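PDB 5BN3: V-type ATP synthase alpha chain from Nanoarchaeum equitans Kin4-M, which is probably a nucleotide-binding subunit of the V/A-type ATP synthase family, with a beta-barrel, a P-loop domain and a helical C-terminal domain. Local coordinates for residues H479-D492 / G536-S548. Residues are numbered along the deposited sequence; the frame is centred on the assembly and turned at random.
Sequences HMGRIIREGFLQQD and GIHEKIIKLRYKS. With ADP (adenosine-5'-diphosphate), chain C.
Two helices of the helical C-terminal domain pack here at a shallow angle, 479-489 and 537-542 running the same way with axes 9.0 Å apart and 26° between them, and their backbones come closest where Gly487 CA lies 4.1 Å from Ile542 CA. At one end His479 and His538 form an edge-to-face pair: CE1 of His479 stands over the His538 ring, 3.5 Å from CG, while His479 NE2 is held by Tyr516. His538 places its ring there by turning CG between its own backbone N and carbonyl carbon (chi1 66°), and Ile483 CD1 packs on its CB. Arg482, extended from CG to NE, reaches across to Glu539, whose chain bends at chi2 to meet it; NH2 donates to OE2 at 3.0 Å, on the syn side of a carboxylate turned 70° from the guanidinium. Glu486 OE1 sits above one guanidinium face and joins this salt-bridge network through charge alone, while Ile542 CD1 packs beside both, over a face of the Arg482 guanidinium and against Glu486 OE1. Arg545 closes the other end. Its NE donates to Glu486 O (2.9 Å), a carbonyl in the widened pi-type turn that ends the helix, and NH2 adds a weak bond to the same oxygen; Gln490 CB lies over one guanidinium face, Tyr546 CE2 over the opposite one, and Asp498 takes NH1 in a salt bridge. A water bridges Gly487 O (2.9 Å), Ile541 O and Arg545 N beside the close glycine approach. Beyond the helix, Gln491 O accepts a bond from ADP N6 (3.0 Å) and Asp492 OD1, hydrogen-bonded to Phe494 N, borders the adenine at C2. The helix pair belongs to the C-terminal bundle, and the tail of its first helix supplies Gln491 and Asp492 to the adenine end of the ADP pocket.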
loop_
_atom_site.group_PDB
_atom_site.type_symbol
_atom_site.label_atom_id
_atom_site.label_comp_id
_atom_site.label_asym_id
_atom_site.label_seq_id
_atom_site.Cartn_x
_atom_site.Cartn_y
_atom_site.Cartn_z
ATOM N N HIS A 479 -17.792 31.804 -18.458
ATOM C CA HIS A 479 -18.005 32.204 -19.843
ATOM C C HIS A 479 -16.677 32.327 -20.582
ATOM O O HIS A 479 -16.480 31.712 -21.630
ATOM C CB HIS A 479 -18.755 33.535 -19.891
ATOM C CG HIS A 479 -19.177 33.945 -21.262
ATOM N ND1 HIS A 479 -20.022 33.181 -22.045
ATOM C CD2 HIS A 479 -18.884 35.043 -22.001
ATOM C CE1 HIS A 479 -20.222 33.785 -23.197
ATOM N NE2 HIS A 479 -19.542 34.923 -23.196
ATOM N N MET A 480 -15.771 33.129 -20.029
ATOM C CA MET A 480 -14.458 33.347 -20.631
ATOM C C MET A 480 -13.593 32.091 -20.585
ATOM O O MET A 480 -12.810 31.835 -21.503
ATOM C CB MET A 480 -13.726 34.492 -19.930
ATOM C CG MET A 480 -14.414 35.838 -20.041
ATOM S SD MET A 480 -14.725 36.319 -21.748
ATOM C CE MET A 480 -13.065 36.264 -22.417
ATOM N N GLY A 481 -13.731 31.319 -19.511
ATOM C CA GLY A 481 -12.995 30.076 -19.360
ATOM C C GLY A 481 -13.344 29.095 -20.461
ATOM O O GLY A 481 -12.466 28.432 -21.011
ATOM N N ARG A 482 -14.633 29.010 -20.783
ATOM C CA ARG A 482 -15.101 28.153 -21.867
ATOM C C ARG A 482 -14.526 28.588 -23.215
ATOM O O ARG A 482 -14.156 27.752 -24.042
ATOM C CB ARG A 482 -16.635 28.142 -21.920
ATOM C CG ARG A 482 -17.208 27.376 -23.110
ATOM C CD ARG A 482 -18.733 27.382 -23.127
ATOM N NE ARG A 482 -19.268 26.673 -24.290
ATOM C CZ ARG A 482 -19.702 27.270 -25.397
ATOM N NH1 ARG A 482 -19.674 28.592 -25.494
ATOM N NH2 ARG A 482 -20.169 26.545 -26.405
ATOM N N ILE A 483 -14.449 29.900 -23.424
ATOM C CA ILE A 483 -13.911 30.458 -24.661
ATOM C C ILE A 483 -12.424 30.140 -24.817
ATOM O O ILE A 483 -11.967 29.767 -25.899
ATOM C CB ILE A 483 -14.114 31.988 -24.719
ATOM C CG1 ILE A 483 -15.607 32.330 -24.714
ATOM C CG2 ILE A 483 -13.459 32.574 -25.956
ATOM C CD1 ILE A 483 -15.886 33.817 -24.740
ATOM N N ILE A 484 -11.675 30.293 -23.729
ATOM C CA ILE A 484 -10.247 30.000 -23.733
ATOM C C ILE A 484 -9.998 28.507 -23.957
ATOM O O ILE A 484 -9.124 28.127 -24.739
ATOM C CB ILE A 484 -9.584 30.469 -22.416
ATOM C CG1 ILE A 484 -9.625 31.999 -22.322
ATOM C CG2 ILE A 484 -8.148 29.976 -22.327
ATOM C CD1 ILE A 484 -9.384 32.544 -20.926
ATOM N N ARG A 485 -10.775 27.665 -23.280
ATOM C CA ARG A 485 -10.635 26.217 -23.417
ATOM C C ARG A 485 -11.027 25.717 -24.807
ATOM O O ARG A 485 -10.265 24.991 -25.443
ATOM C CB ARG A 485 -11.445 25.489 -22.338
ATOM C CG ARG A 485 -10.817 25.540 -20.948
ATOM C CD ARG A 485 -11.614 24.734 -19.924
ATOM N NE ARG A 485 -12.864 25.387 -19.539
ATOM C CZ ARG A 485 -14.058 25.061 -20.020
ATOM N NH1 ARG A 485 -14.173 24.084 -20.908
ATOM N NH2 ARG A 485 -15.140 25.709 -19.613
ATOM N N GLU A 486 -12.206 26.112 -25.280
ATOM C CA GLU A 486 -12.730 25.603 -26.549
ATOM C C GLU A 486 -12.201 26.337 -27.781
ATOM O O GLU A 486 -12.221 25.792 -28.884
ATOM C CB GLU A 486 -14.267 25.621 -26.551
ATOM C CG GLU A 486 -14.913 24.656 -25.564
ATOM C CD GLU A 486 -16.433 24.670 -25.637
ATOM O OE1 GLU A 486 -16.989 25.435 -26.453
ATOM O OE2 GLU A 486 -17.072 23.913 -24.875
ATOM N N GLY A 487 -11.732 27.568 -27.597
ATOM C CA GLY A 487 -11.293 28.377 -28.721
ATOM C C GLY A 487 -9.795 28.588 -28.832
ATOM O O GLY A 487 -9.302 28.972 -29.892
ATOM N N PHE A 488 -9.066 28.334 -27.747
ATOM C CA PHE A 488 -7.626 28.578 -27.732
ATOM C C PHE A 488 -6.802 27.346 -27.346
ATOM O O PHE A 488 -5.903 26.936 -28.082
ATOM C CB PHE A 488 -7.299 29.744 -26.796
ATOM C CG PHE A 488 -5.856 30.143 -26.809
ATOM C CD1 PHE A 488 -5.334 30.857 -27.874
ATOM C CD2 PHE A 488 -5.021 29.814 -25.751
ATOM C CE1 PHE A 488 -4.004 31.229 -27.891
ATOM C CE2 PHE A 488 -3.690 30.184 -25.762
ATOM C CZ PHE A 488 -3.180 30.892 -26.834
ATOM N N LEU A 489 -7.103 26.768 -26.188
ATOM C CA LEU A 489 -6.339 25.631 -25.678
ATOM C C LEU A 489 -6.538 24.382 -26.533
ATOM O O LEU A 489 -5.571 23.710 -26.897
ATOM C CB LEU A 489 -6.702 25.345 -24.218
ATOM C CG LEU A 489 -6.388 26.472 -23.234
ATOM C CD1 LEU A 489 -6.775 26.089 -21.815
ATOM C CD2 LEU A 489 -4.918 26.817 -23.302
ATOM N N GLN A 490 -7.791 24.076 -26.857
ATOM C CA GLN A 490 -8.092 22.935 -27.716
ATOM C C GLN A 490 -7.561 23.162 -29.124
ATOM O O GLN A 490 -7.643 24.271 -29.663
ATOM C CB GLN A 490 -9.600 22.662 -27.753
ATOM C CG GLN A 490 -10.145 22.000 -26.494
ATOM C CD GLN A 490 -11.636 21.727 -26.573
ATOM O OE1 GLN A 490 -12.207 21.640 -27.661
ATOM N NE2 GLN A 490 -12.274 21.593 -25.416
ATOM N N GLN A 491 -7.013 22.105 -29.714
ATOM C CA GLN A 491 -6.450 22.181 -31.055
ATOM C C GLN A 491 -6.547 20.819 -31.738
ATOM O O GLN A 491 -5.944 19.842 -31.285
ATOM C CB GLN A 491 -4.996 22.665 -30.999
ATOM C CG GLN A 491 -4.380 22.954 -32.363
ATOM C CD GLN A 491 -3.088 23.743 -32.271
ATOM O OE1 GLN A 491 -2.771 24.327 -31.232
ATOM N NE2 GLN A 491 -2.333 23.766 -33.364
ATOM N N ASP A 492 -7.318 20.761 -32.821
ATOM C CA ASP A 492 -7.569 19.511 -33.533
ATOM C C ASP A 492 -6.378 19.148 -34.419
ATOM O O ASP A 492 -6.107 19.813 -35.420
ATOM C CB ASP A 492 -8.840 19.633 -34.381
ATOM C CG ASP A 492 -9.360 18.291 -34.865
ATOM O OD1 ASP A 492 -8.601 17.298 -34.847
ATOM O OD2 ASP A 492 -10.537 18.229 -35.274
ATOM N N GLY A 536 -24.115 36.048 -29.449
ATOM C CA GLY A 536 -23.435 34.895 -30.010
ATOM C C GLY A 536 -22.034 35.159 -30.523
ATOM O O GLY A 536 -21.533 34.424 -31.375
ATOM N N ILE A 537 -21.396 36.205 -30.006
ATOM C CA ILE A 537 -20.034 36.540 -30.403
ATOM C C ILE A 537 -19.049 35.501 -29.870
ATOM O O ILE A 537 -18.033 35.211 -30.504
ATOM C CB ILE A 537 -19.626 37.944 -29.906
ATOM C CG1 ILE A 537 -20.718 38.968 -30.230
ATOM C CG2 ILE A 537 -18.312 38.372 -30.532
ATOM C CD1 ILE A 537 -20.442 40.357 -29.678
ATOM N N HIS A 538 -19.357 34.937 -28.705
ATOM C CA HIS A 538 -18.492 33.926 -28.105
ATOM C C HIS A 538 -18.416 32.661 -28.957
ATOM O O HIS A 538 -17.352 32.054 -29.079
ATOM C CB HIS A 538 -18.926 33.602 -26.669
ATOM C CG HIS A 538 -20.263 32.937 -26.565
ATOM N ND1 HIS A 538 -21.451 33.622 -26.686
ATOM C CD2 HIS A 538 -20.597 31.645 -26.319
ATOM C CE1 HIS A 538 -22.462 32.781 -26.535
ATOM N NE2 HIS A 538 -21.968 31.578 -26.312
ATOM N N GLU A 539 -19.539 32.279 -29.560
ATOM C CA GLU A 539 -19.579 31.096 -30.412
ATOM C C GLU A 539 -18.828 31.295 -31.729
ATOM O O GLU A 539 -18.334 30.335 -32.318
ATOM C CB GLU A 539 -21.025 30.660 -30.679
ATOM C CG GLU A 539 -21.807 30.233 -29.438
ATOM C CD GLU A 539 -21.322 28.919 -28.835
ATOM O OE1 GLU A 539 -20.366 28.317 -29.368
ATOM O OE2 GLU A 539 -21.906 28.485 -27.820
ATOM N N LYS A 540 -18.743 32.541 -32.187
ATOM C CA LYS A 540 -17.994 32.857 -33.401
ATOM C C LYS A 540 -16.491 32.789 -33.152
ATOM O O LYS A 540 -15.733 32.307 -33.995
ATOM C CB LYS A 540 -18.376 34.243 -33.934
ATOM C CG LYS A 540 -19.825 34.355 -34.381
ATOM C CD LYS A 540 -20.211 33.177 -35.262
ATOM C CE LYS A 540 -21.473 32.499 -34.751
ATOM N NZ LYS A 540 -21.609 31.114 -35.283
ATOM N N ILE A 541 -16.069 33.279 -31.989
ATOM C CA ILE A 541 -14.667 33.232 -31.583
ATOM C C ILE A 541 -14.182 31.788 -31.428
ATOM O O ILE A 541 -13.078 31.444 -31.852
ATOM C CB ILE A 541 -14.447 34.005 -30.260
ATOM C CG1 ILE A 541 -14.771 35.490 -30.451
ATOM C CG2 ILE A 541 -13.020 33.841 -29.761
ATOM C CD1 ILE A 541 -14.566 36.327 -29.204
ATOM N N ILE A 542 -15.022 30.951 -30.826
ATOM C CA ILE A 542 -14.703 29.543 -30.598
ATOM C C ILE A 542 -14.472 28.772 -31.908
ATOM O O ILE A 542 -13.646 27.857 -31.960
ATOM C CB ILE A 542 -15.801 28.872 -29.722
ATOM C CG1 ILE A 542 -15.699 29.380 -28.279
ATOM C CG2 ILE A 542 -15.684 27.362 -29.738
ATOM C CD1 ILE A 542 -16.795 28.869 -27.359
ATOM N N LYS A 543 -15.172 29.171 -32.967
ATOM C CA LYS A 543 -15.067 28.500 -34.263
ATOM C C LYS A 543 -13.903 29.004 -35.120
ATOM O O LYS A 543 -13.608 28.427 -36.167
ATOM C CB LYS A 543 -16.379 28.652 -35.039
ATOM C CG LYS A 543 -17.575 27.978 -34.389
ATOM C CD LYS A 543 -18.883 28.471 -34.995
ATOM C CE LYS A 543 -18.913 28.273 -36.501
ATOM N NZ LYS A 543 -20.169 28.799 -37.106
ATOM N N LEU A 544 -13.248 30.073 -34.671
ATOM C CA LEU A 544 -12.171 30.718 -35.428
ATOM C C LEU A 544 -11.044 29.775 -35.848
ATOM O O LEU A 544 -10.621 29.784 -37.004
ATOM C CB LEU A 544 -11.580 31.882 -34.628
ATOM C CG LEU A 544 -12.290 33.235 -34.678
ATOM C CD1 LEU A 544 -11.672 34.200 -33.683
ATOM C CD2 LEU A 544 -12.195 33.807 -36.075
ATOM N N ARG A 545 -10.568 28.962 -34.907
ATOM C CA ARG A 545 -9.411 28.094 -35.134
ATOM C C ARG A 545 -9.607 27.092 -36.270
ATOM O O ARG A 545 -8.635 26.581 -36.828
ATOM C CB ARG A 545 -9.016 27.365 -33.841
ATOM C CG ARG A 545 -10.120 26.506 -33.221
ATOM C CD ARG A 545 -9.659 25.875 -31.908
ATOM N NE ARG A 545 -10.718 25.114 -31.245
ATOM C CZ ARG A 545 -10.861 23.796 -31.330
ATOM N NH1 ARG A 545 -10.009 23.079 -32.048
ATOM N NH2 ARG A 545 -11.854 23.193 -30.693
ATOM N N TYR A 546 -10.861 26.823 -36.618
ATOM C CA TYR A 546 -11.168 25.896 -37.701
ATOM C C TYR A 546 -11.138 26.553 -39.079
ATOM O O TYR A 546 -11.413 25.899 -40.087
ATOM C CB TYR A 546 -12.534 25.246 -37.471
ATOM C CG TYR A 546 -12.509 24.137 -36.450
ATOM C CD1 TYR A 546 -11.915 22.919 -36.742
ATOM C CD2 TYR A 546 -13.089 24.302 -35.201
ATOM C CE1 TYR A 546 -11.891 21.900 -35.818
ATOM C CE2 TYR A 546 -13.070 23.286 -34.269
ATOM C CZ TYR A 546 -12.468 22.088 -34.585
ATOM O OH TYR A 546 -12.443 21.069 -33.665
ATOM N N LYS A 547 -10.805 27.838 -39.129
ATOM C CA LYS A 547 -10.865 28.563 -40.395
ATOM C C LYS A 547 -9.522 28.666 -41.116
ATOM O O LYS A 547 -8.465 28.553 -40.492
ATOM C CB LYS A 547 -11.540 29.927 -40.207
ATOM C CG LYS A 547 -13.035 29.778 -39.938
ATOM C CD LYS A 547 -13.764 31.102 -39.762
ATOM C CE LYS A 547 -15.266 30.857 -39.633
ATOM N NZ LYS A 547 -16.014 32.041 -39.139
ATOM N N SER A 548 -9.587 28.868 -42.432
ATOM C CA SER A 548 -8.426 28.780 -43.322
ATOM C C SER A 548 -7.211 29.565 -42.841
ATOM O O SER A 548 -6.197 28.978 -42.461
ATOM C CB SER A 548 -8.804 29.238 -44.735
ATOM O OG SER A 548 -8.951 30.647 -44.801
HETATM P PB ADP C . -1.478 8.007 -25.834
HETATM O O1B ADP C . -1.341 8.953 -24.670
HETATM O O2B ADP C . -0.302 7.990 -26.770
HETATM O O3B ADP C . -1.989 6.645 -25.441
HETATM P PA ADP C . -2.692 8.969 -28.261
HETATM O O1A ADP C . -1.652 9.997 -28.599
HETATM O O2A ADP C . -2.710 7.655 -28.997
HETATM O O3A ADP C . -2.681 8.690 -26.671
HETATM O "O5'" ADP C . -4.135 9.662 -28.431
HETATM C "C5'" ADP C . -5.307 8.981 -27.988
HETATM C "C4'" ADP C . -6.515 9.435 -28.800
HETATM O "O4'" ADP C . -6.742 10.837 -28.614
HETATM C "C3'" ADP C . -6.264 9.191 -30.278
HETATM O "O3'" ADP C . -7.344 8.426 -30.821
HETATM C "C2'" ADP C . -6.216 10.570 -30.899
HETATM O "O2'" ADP C . -6.933 10.612 -32.132
HETATM C "C1'" ADP C . -6.852 11.496 -29.876
HETATM N N9 ADP C . -6.126 12.788 -29.852
HETATM C C8 ADP C . -5.059 13.085 -29.087
HETATM N N7 ADP C . -4.637 14.355 -29.314
HETATM C C5 ADP C . -5.450 14.894 -30.242
HETATM C C6 ADP C . -5.564 16.199 -30.932
HETATM N N6 ADP C . -4.701 17.214 -30.665
HETATM N N1 ADP C . -6.563 16.338 -31.832
HETATM C C2 ADP C . -7.426 15.339 -32.104
HETATM N N3 ADP C . -7.380 14.131 -31.517
HETATM C C4 ADP C . -6.431 13.855 -30.592
HETATM O O HOH W 1 -11.087 29.555 -32.129
#